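Local coordinates for protein FKBP-type peptidyl-prolyl cis-trans isomerase FkpA (Escherichia coli, PDB 1Q6H) that speeds protein folding in the periplasm by catalysing cis-trans isomerisation of peptidyl-proline bonds, and also acts as a chaperone, at residues 191-196 and 211-216; 187-192 and 217-222. All coordinates share one frame; numbering follows the deposited sequence.

Contact 1. Residues 191-196 and 211-216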
loop_
_atom_site.group_PDB
_atom_site.type_symbol
_atom_site.label_atom_id
_atom_site.label_comp_id
_atom_site.label_asym_id
_atom_site.label_seq_id
_atom_site.Cartn_x
_atom_site.Cartn_y
_atom_site.Cartn_z
ATOM N N LYS A 191 -39.521 -19.905 4.800
ATOM C CA LYS A 191 -38.973 -18.691 4.269
ATOM C C LYS A 191 -38.815 -17.733 5.435
ATOM O O LYS A 191 -39.747 -17.517 6.249
ATOM C CB LYS A 191 -39.870 -18.140 3.185
ATOM C CG LYS A 191 -39.489 -16.781 2.649
ATOM C CD LYS A 191 -40.443 -16.409 1.493
ATOM C CE LYS A 191 -40.296 -14.960 1.053
ATOM N NZ LYS A 191 -40.956 -14.734 -0.292
ATOM N N LEU A 192 -37.624 -17.176 5.554
ATOM C CA LEU A 192 -37.342 -16.235 6.636
ATOM C C LEU A 192 -37.087 -14.873 6.063
ATOM O O LEU A 192 -36.313 -14.734 5.104
ATOM C CB LEU A 192 -36.118 -16.681 7.443
ATOM C CG LEU A 192 -36.168 -18.069 8.058
ATOM C CD1 LEU A 192 -34.839 -18.427 8.665
ATOM C CD2 LEU A 192 -37.218 -18.178 9.084
ATOM N N VAL A 193 -37.736 -13.866 6.642
ATOM C CA VAL A 193 -37.528 -12.485 6.240
ATOM C C VAL A 193 -37.005 -11.812 7.471
ATOM O O VAL A 193 -37.728 -11.601 8.445
ATOM C CB VAL A 193 -38.785 -11.863 5.658
ATOM C CG1 VAL A 193 -38.566 -10.443 5.359
ATOM C CG2 VAL A 193 -39.140 -12.590 4.361
ATOM N N ILE A 194 -35.700 -11.599 7.472
ATOM C CA ILE A 194 -35.009 -11.222 8.704
ATOM C C ILE A 194 -34.617 -9.772 8.742
ATOM O O ILE A 194 -33.873 -9.295 7.852
ATOM C CB ILE A 194 -33.756 -12.083 8.870
ATOM C CG1 ILE A 194 -34.045 -13.550 8.558
ATOM C CG2 ILE A 194 -33.168 -11.892 10.230
ATOM C CD1 ILE A 194 -32.852 -14.500 8.758
ATOM N N PRO A 195 -35.090 -9.065 9.758
ATOM C CA PRO A 195 -34.670 -7.658 9.971
ATOM C C PRO A 195 -33.164 -7.573 10.283
ATOM O O PRO A 195 -32.640 -8.515 10.888
ATOM C CB PRO A 195 -35.440 -7.225 11.214
ATOM C CG PRO A 195 -36.156 -8.368 11.713
ATOM C CD PRO A 195 -35.984 -9.555 10.819
ATOM N N PRO A 196 -32.501 -6.467 9.908
ATOM C CA PRO A 196 -31.071 -6.283 10.153
ATOM C C PRO A 196 -30.656 -6.460 11.598
ATOM O O PRO A 196 -29.563 -6.981 11.873
ATOM C CB PRO A 196 -30.791 -4.839 9.721
ATOM C CG PRO A 196 -32.069 -4.243 9.247
ATOM C CD PRO A 196 -33.122 -5.300 9.252
ATOM N N ASN A 211 -27.888 -2.315 7.290
ATOM C CA ASN A 211 -29.300 -2.434 7.576
ATOM C C ASN A 211 -30.132 -3.185 6.514
ATOM O O ASN A 211 -31.236 -2.793 6.186
ATOM C CB ASN A 211 -29.877 -1.059 7.865
ATOM C CG ASN A 211 -29.481 -0.555 9.243
ATOM O OD1 ASN A 211 -29.135 -1.345 10.118
ATOM N ND2 ASN A 211 -29.506 0.765 9.429
ATOM N N SER A 212 -29.581 -4.262 5.973
ATOM C CA SER A 212 -30.295 -5.075 4.999
ATOM C C SER A 212 -31.218 -6.097 5.648
ATOM O O SER A 212 -30.827 -6.857 6.522
ATOM C CB SER A 212 -29.327 -5.832 4.088
ATOM O OG SER A 212 -28.584 -4.942 3.268
ATOM N N THR A 213 -32.470 -6.056 5.244
ATOM C CA THR A 213 -33.375 -7.147 5.531
ATOM C C THR A 213 -32.963 -8.292 4.599
ATOM O O THR A 213 -32.645 -8.071 3.400
ATOM C CB THR A 213 -34.809 -6.702 5.295
ATOM O OG1 THR A 213 -35.228 -5.876 6.392
ATOM C CG2 THR A 213 -35.774 -7.884 5.323
ATOM N N LEU A 214 -32.891 -9.502 5.156
ATOM C CA LEU A 214 -32.449 -10.662 4.394
ATOM C C LEU A 214 -33.601 -11.627 4.131
ATOM O O LEU A 214 -34.347 -11.941 5.051
ATOM C CB LEU A 214 -31.360 -11.422 5.159
ATOM C CG LEU A 214 -30.168 -10.607 5.664
ATOM C CD1 LEU A 214 -29.163 -11.540 6.371
ATOM C CD2 LEU A 214 -29.537 -9.827 4.508
ATOM N N VAL A 215 -33.687 -12.143 2.904
ATOM C CA VAL A 215 -34.677 -13.140 2.552
ATOM C C VAL A 215 -34.006 -14.498 2.337
ATOM O O VAL A 215 -33.191 -14.643 1.420
ATOM C CB VAL A 215 -35.395 -12.775 1.263
ATOM C CG1 VAL A 215 -36.590 -13.708 1.037
ATOM C CG2 VAL A 215 -35.866 -11.304 1.310
ATOM N N PHE A 216 -34.319 -15.468 3.196
ATOM C CA PHE A 216 -33.804 -16.841 3.066
ATOM C C PHE A 216 -34.909 -17.869 2.771
ATOM O O PHE A 216 -35.882 -17.990 3.517
ATOM C CB PHE A 216 -33.117 -17.317 4.346
ATOM C CG PHE A 216 -31.804 -16.685 4.617
ATOM C CD1 PHE A 216 -30.651 -17.180 4.044
ATOM C CD2 PHE A 216 -31.710 -15.584 5.467
ATOM C CE1 PHE A 216 -29.430 -16.576 4.307
ATOM C CE2 PHE A 216 -30.532 -14.988 5.709
ATOM C CZ PHE A 216 -29.373 -15.484 5.157
#

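Contact 2. Residues 187-192 and 217-222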
loop_
_atom_site.group_PDB
_atom_site.type_symbol
_atom_site.label_atom_id
_atom_site.label_comp_id
_atom_site.label_asym_id
_atom_site.label_seq_id
_atom_site.Cartn_x
_atom_site.Cartn_y
_atom_site.Cartn_z
ATOM N N GLY A 187 -37.022 -32.107 7.611
ATOM C CA GLY A 187 -37.768 -32.284 6.386
ATOM C C GLY A 187 -38.579 -31.068 5.979
ATOM O O GLY A 187 -39.151 -31.016 4.876
ATOM N N GLY A 188 -38.653 -30.089 6.878
ATOM C CA GLY A 188 -39.404 -28.884 6.628
ATOM C C GLY A 188 -38.734 -27.834 5.763
ATOM O O GLY A 188 -37.571 -27.939 5.411
ATOM N N LYS A 189 -39.511 -26.815 5.409
ATOM C CA LYS A 189 -39.037 -25.740 4.564
ATOM C C LYS A 189 -39.674 -24.461 5.079
ATOM O O LYS A 189 -40.856 -24.452 5.423
ATOM C CB LYS A 189 -39.471 -25.974 3.116
ATOM C CG LYS A 189 -39.115 -27.339 2.613
ATOM C CD LYS A 189 -39.518 -27.566 1.176
ATOM C CE LYS A 189 -38.989 -28.926 0.680
ATOM N NZ LYS A 189 -38.781 -29.908 1.775
ATOM N N ILE A 190 -38.908 -23.378 5.143
ATOM C CA ILE A 190 -39.423 -22.132 5.697
ATOM C C ILE A 190 -38.762 -20.971 5.011
ATOM O O ILE A 190 -37.624 -21.073 4.601
ATOM C CB ILE A 190 -39.142 -22.059 7.195
ATOM C CG1 ILE A 190 -39.784 -20.817 7.799
ATOM C CG2 ILE A 190 -37.621 -22.019 7.487
ATOM C CD1 ILE A 190 -39.830 -20.874 9.333
ATOM N N LYS A 191 -39.521 -19.905 4.800
ATOM C CA LYS A 191 -38.973 -18.691 4.269
ATOM C C LYS A 191 -38.815 -17.733 5.435
ATOM O O LYS A 191 -39.747 -17.517 6.249
ATOM C CB LYS A 191 -39.870 -18.140 3.185
ATOM C CG LYS A 191 -39.489 -16.781 2.649
ATOM C CD LYS A 191 -40.443 -16.409 1.493
ATOM C CE LYS A 191 -40.296 -14.960 1.053
ATOM N NZ LYS A 191 -40.956 -14.734 -0.292
ATOM N N LEU A 192 -37.624 -17.176 5.554
ATOM C CA LEU A 192 -37.342 -16.235 6.636
ATOM C C LEU A 192 -37.087 -14.873 6.063
ATOM O O LEU A 192 -36.313 -14.734 5.104
ATOM C CB LEU A 192 -36.118 -16.681 7.443
ATOM C CG LEU A 192 -36.168 -18.069 8.058
ATOM C CD1 LEU A 192 -34.839 -18.427 8.665
ATOM C CD2 LEU A 192 -37.218 -18.178 9.084
ATOM N N ASP A 217 -34.749 -18.636 1.701
ATOM C CA ASP A 217 -35.605 -19.812 1.447
ATOM C C ASP A 217 -34.816 -20.994 1.965
ATOM O O ASP A 217 -33.769 -21.321 1.401
ATOM C CB ASP A 217 -35.858 -20.021 -0.025
ATOM C CG ASP A 217 -36.771 -18.991 -0.599
ATOM O OD1 ASP A 217 -37.830 -18.742 0.020
ATOM O OD2 ASP A 217 -36.502 -18.396 -1.667
ATOM N N VAL A 218 -35.300 -21.627 3.026
ATOM C CA VAL A 218 -34.554 -22.682 3.707
ATOM C C VAL A 218 -35.212 -24.071 3.660
ATOM O O VAL A 218 -36.432 -24.186 3.742
ATOM C CB VAL A 218 -34.376 -22.305 5.143
ATOM C CG1 VAL A 218 -33.394 -23.232 5.841
ATOM C CG2 VAL A 218 -33.878 -20.866 5.234
ATOM N N GLU A 219 -34.391 -25.111 3.499
ATOM C CA GLU A 219 -34.858 -26.478 3.612
ATOM C C GLU A 219 -34.026 -27.120 4.714
ATOM O O GLU A 219 -32.794 -27.194 4.624
ATOM C CB GLU A 219 -34.694 -27.270 2.322
ATOM C CG GLU A 219 -35.582 -26.865 1.171
ATOM C CD GLU A 219 -35.388 -27.780 -0.044
ATOM O OE1 GLU A 219 -34.457 -28.633 -0.034
ATOM O OE2 GLU A 219 -36.177 -27.646 -0.998
ATOM N N LEU A 220 -34.719 -27.556 5.760
ATOM C CA LEU A 220 -34.105 -28.197 6.909
ATOM C C LEU A 220 -33.981 -29.715 6.689
ATOM O O LEU A 220 -34.976 -30.467 6.794
ATOM C CB LEU A 220 -34.956 -27.918 8.152
ATOM C CG LEU A 220 -34.475 -28.535 9.449
ATOM C CD1 LEU A 220 -32.983 -28.192 9.686
ATOM C CD2 LEU A 220 -35.350 -28.126 10.624
ATOM N N LEU A 221 -32.768 -30.160 6.388
ATOM C CA LEU A 221 -32.514 -31.553 6.067
ATOM C C LEU A 221 -32.312 -32.450 7.273
ATOM O O LEU A 221 -32.752 -33.596 7.289
ATOM C CB LEU A 221 -31.292 -31.666 5.174
ATOM C CG LEU A 221 -31.302 -30.876 3.867
ATOM C CD1 LEU A 221 -30.054 -31.263 3.108
ATOM C CD2 LEU A 221 -32.514 -31.187 3.027
ATOM N N ASP A 222 -31.622 -31.955 8.289
ATOM C CA ASP A 222 -31.381 -32.793 9.442
ATOM C C ASP A 222 -31.211 -31.973 10.705
ATOM O O ASP A 222 -30.827 -30.798 10.654
ATOM C CB ASP A 222 -30.129 -33.649 9.209
ATOM C CG ASP A 222 -30.074 -34.899 10.094
ATOM O OD1 ASP A 222 -31.097 -35.267 10.727
ATOM O OD2 ASP A 222 -29.020 -35.581 10.193
#

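Contact 1. Residues 191-196 and 211-216
Ile194 and Phe216 pack obliquely on one face of an antiparallel strand pair, part of the curved sheet that wraps a short helix in the FKBP fold. Strand 191-194 runs at 171° to strand 214-216. Four backbone hydrogen bonds, two each from the pairs Leu192-Phe216 and Ile194-Leu214, lock the register; the Ile194 N to Leu214 O bond, 2.8 Å, is almost straight.

Ile194 illustrates how one side chain can touch both a backbone oxygen and a ring across a ladder. CB and CG1 both lie 3.9 Å from Leu214 O. CG1 is anti to the carbonyl carbon (chi1 -44°), which, with the extended chi2 (-177°), carries CD1 to the ring: it meets Phe216 CD2 at 3.6 Å and CE2 slightly farther off. The same ring meets Trp177 edge-to-face and also Phe156, consistent with the proline pocket of FKBPs.

On the other face, Lys191 CE rests 3.9 Å from Val215 CG1, and Val193 crosses Thr213, CG1 to CG2 3.8 Å. Past the strands, Pro196 lies against the backbone of Asn211, its CB 3.6 Å from Asn211 CA, while Asn211 ND2 hydrogen-bonds to Ala96 O. Thr213 OG1, hydrogen-bonded to Arg107 NH1, sits 3.6 Å from Pro196 CD.

Contact 2. Residues 187-192 and 217-222
Gly187 to Leu192 pairs antiparallel with Asp217 to Leu220, strands 189-192 and 217-222 being inclined at 148°, with backbone bonds at Ile190-Val218 in both directions and two more reaching from Leu220 to the glycines. The Gly187 N to Leu220 O bond is short, 2.7 Å, and Leu220 N returns to Gly188 O. Gly187 itself adopts a positive phi of 92°, where a side chain would press on the preceding carbonyl, a conformation that alone demands glycine at this position.

Two faces of different character result. On the buried one Ile190 and Val218 lie side by side, Ile190 CG2 reaching Val218 CB at 4.0 Å, and Leu192 CD1 extends the apolar row to Val218 CG2; Tyr125 and Val144 of the flanking strands pack against this row.

The other face is charged. Lys189 and Glu219 run alongside each other, pointing the same way: CG meets CG at 3.8 Å, and Lys189 CE comes within 3.5 Å of Glu219 OE2. A bend in the final torsion (chi4 26°) leaves Lys189 NZ 4.4 Å from that oxygen, beyond a salt bridge, while NZ makes a long, weak ion pair with Glu129. An alanine in place of this lysine would probably leave Glu219 without its aliphatic neighbour and nearby positive charge, and Glu129 without its weak partner. Asp217 lies alongside Lys191 in the same fashion, its OD1 3.7 Å from Lys191 CG.

In both pairs the carboxylate touches methylenes rather than the ammonium group, which implies that any attraction between the charges acts over a distance, while the backbone bonds and the apolar row hold the strands in place.

How the contacts relate
Contacts 1 and 2 are successive lengths of a single antiparallel ladder, their centres about 15 Å apart, and together they pair strand 189-194 with strand 214-223. Lys191 and Leu192 belong to both. The antiparallel order along the chain is nested: 187-192 leads into 191-196, the loop follows, and 211-216 leads into 217-222, so contact 1 lies nearer the loop and contact 2 encloses it. Strands 124-127 and 141-150 flank the ladder within the sheet of the FKBP domain. Contact 1 is buried and adjoins helix 70-112, whereas contact 2 is only partly buried. One strand pair thus runs from the aromatic cluster, probably part of the proline pocket, to a more exposed end of the domain.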